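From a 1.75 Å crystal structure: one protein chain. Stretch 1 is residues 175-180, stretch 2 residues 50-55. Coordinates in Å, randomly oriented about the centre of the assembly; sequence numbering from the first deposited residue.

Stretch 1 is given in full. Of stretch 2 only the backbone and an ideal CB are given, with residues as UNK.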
# COMPACT_ATOMS: atom_id res chain seq x y z
N GLU A 175 13.52 2.91 2.70
CA GLU A 175 13.43 2.42 4.07
C GLU A 175 14.37 3.21 4.96
O GLU A 175 15.52 3.45 4.59
CB GLU A 175 13.74 0.92 4.17
CG GLU A 175 12.89 0.01 3.27
CD GLU A 175 11.45 -0.16 3.73
OE1 GLU A 175 11.00 0.47 4.72
OE2 GLU A 175 10.73 -0.94 3.07
N VAL A 176 13.85 3.67 6.09
CA VAL A 176 14.66 4.28 7.14
C VAL A 176 14.40 3.48 8.41
O VAL A 176 13.40 3.69 9.10
CB VAL A 176 14.32 5.78 7.36
CG1 VAL A 176 15.19 6.37 8.48
CG2 VAL A 176 14.50 6.58 6.06
N SER A 177 15.29 2.54 8.70
CA SER A 177 15.12 1.63 9.82
C SER A 177 15.99 2.00 11.03
O SER A 177 15.65 1.65 12.16
CB SER A 177 15.48 0.21 9.39
OG SER A 177 16.84 0.15 9.00
N THR A 178 17.10 2.68 10.79
CA THR A 178 18.10 2.90 11.85
C THR A 178 17.60 3.79 12.98
O THR A 178 18.10 3.70 14.11
CB THR A 178 19.44 3.46 11.33
OG1 THR A 178 19.22 4.74 10.74
CG2 THR A 178 20.09 2.51 10.33
N THR A 179 16.61 4.62 12.67
CA THR A 179 16.03 5.54 13.65
C THR A 179 15.21 4.81 14.71
O THR A 179 14.81 5.41 15.71
CB THR A 179 15.16 6.61 12.96
OG1 THR A 179 14.23 5.96 12.07
CG2 THR A 179 16.04 7.57 12.15
N MET A 180 14.95 3.53 14.48
CA MET A 180 14.18 2.71 15.41
C MET A 180 15.07 1.97 16.40
O MET A 180 14.59 1.14 17.18
CB MET A 180 13.22 1.77 14.65
CG MET A 180 11.99 2.52 14.06
SD MET A 180 10.91 1.52 13.01
CE MET A 180 10.64 2.68 11.67
N UNK A 50 29.62 -2.53 7.77
CA UNK A 50 29.04 -1.20 7.97
C UNK A 50 27.58 -1.18 7.55
O UNK A 50 27.21 -1.83 6.58
CB UNK A 50 29.83 -0.15 7.19
N UNK A 51 26.78 -0.42 8.28
CA UNK A 51 25.37 -0.20 7.92
C UNK A 51 25.17 1.27 7.54
O UNK A 51 25.65 2.17 8.22
CB UNK A 51 24.44 -0.59 9.07
N UNK A 52 24.45 1.49 6.45
CA UNK A 52 24.14 2.83 5.98
C UNK A 52 23.05 3.44 6.85
O UNK A 52 22.08 2.77 7.19
CB UNK A 52 23.71 2.81 4.51
N UNK A 53 23.22 4.72 7.21
CA UNK A 53 22.28 5.41 8.10
C UNK A 53 22.11 6.89 7.78
O UNK A 53 23.06 7.56 7.36
CB UNK A 53 22.74 5.26 9.55
N UNK A 54 20.90 7.38 7.99
CA UNK A 54 20.61 8.82 7.88
C UNK A 54 21.37 9.65 8.92
O UNK A 54 21.49 10.87 8.77
CB UNK A 54 19.11 9.06 8.03
N UNK A 55 21.86 9.00 9.97
CA UNK A 55 22.57 9.71 11.03
C UNK A 55 23.69 8.92 11.68
O UNK A 55 23.89 7.74 11.41
CB UNK A 55 21.57 10.13 12.11

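Position 50 has nothing of stretch 1 within 5.5 Å of its ideal CB. The backbone is extended, and stretch 1 sets no preference here. The residue is Gln50, which makes no contact across the stretches.

Position 51 begins a short strand. Its CA-to-CB bond points toward stretch 1, but the nearest atom, Thr178 CG2, is 5.5 Å from the ideal CB. A small side chain would leave that methyl untouched. A longer one, apolar or polar, could reach it. The residue is Arg51, with chi1 m and chi2 t. Its NH1 comes to 3.5 Å from Thr178 CG2, and the methyl lies at the edge of the guanidinium, near its plane. This is packing, not pairing of charges; NH1 finds its hydrogen bond elsewhere in the structure.

Position 52 points its CB sideways, with no atom of stretch 1 within 5.5 Å of the ideal CB. Many side chains would do. Its backbone matters more: the carbonyl O lies 3.7 Å from Thr178 CG2. The residue is Ser52, and its CB, the nearest side-chain atom, stays 6.8 Å from Thr178 CG2.

The CA of position 53 is 6.2 Å from the CA of Thr178, its nearest in stretch 1. CB points sideways, yet the ideal CB is 3.8 Å from Thr178 OG1. Space is short and a hydroxyl is at hand, so a small side chain suits, and a polar one such as serine or threonine could meet the oxygen. The residue is Ser53, chi1 t. Its OG is 2.9 Å from Thr178 OG1. The same OG donates a hydrogen bond to the carbonyl O of residue 55, at 2.9 Å, and so links the end of the strand to the residues that follow.

Position 54 leaves the strand, with phi/psi of -64/-18. CB points toward stretch 1. Val176 CG1 is 4.8 Å from the ideal CB, Thr178 OG1 5.1 Å and Thr179 CG2 5.3 Å. Two methyls within reach favour an apolar side chain of middle size; valine, leucine, isoleucine or methionine are all plausible. The residue is Ile54, chi1 p. Its CG1 packs 4.1 Å from Val176 CG1, and its CD1 reaches 3.7 Å from Thr179 CG2. One side chain thus touches methyls on two residues of stretch 1, and Ile54 has the largest covered area in stretch 2.

Position 55 has phi/psi of -147/174, which does not require glycine. Stretch 1 offers nothing near its ideal CB. The residue is Gly55, whose carbonyl O accepts the Ser53 OG bond.

Stretch 2, residues 50-55: QRSSIG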
# COMPACT_ATOMS: atom_id res chain seq x y z
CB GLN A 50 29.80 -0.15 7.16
CG GLN A 50 31.18 0.17 7.71
CD GLN A 50 31.73 1.46 7.14
OE1 GLN A 50 31.77 1.65 5.92
NE2 GLN A 50 32.16 2.35 8.03
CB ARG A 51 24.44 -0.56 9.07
CG ARG A 51 24.39 -2.04 9.45
CD ARG A 51 23.49 -2.27 10.68
NE ARG A 51 23.94 -1.49 11.84
CZ ARG A 51 23.33 -0.40 12.31
NH1 ARG A 51 22.22 0.07 11.74
NH2 ARG A 51 23.84 0.24 13.36
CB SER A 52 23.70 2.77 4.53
OG SER A 52 24.81 2.47 3.68
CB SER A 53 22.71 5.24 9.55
OG SER A 53 21.82 5.88 10.44
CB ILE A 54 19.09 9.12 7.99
CG1 ILE A 54 18.52 8.64 9.33
CG2 ILE A 54 18.34 8.54 6.80
CD1 ILE A 54 18.49 9.70 10.42
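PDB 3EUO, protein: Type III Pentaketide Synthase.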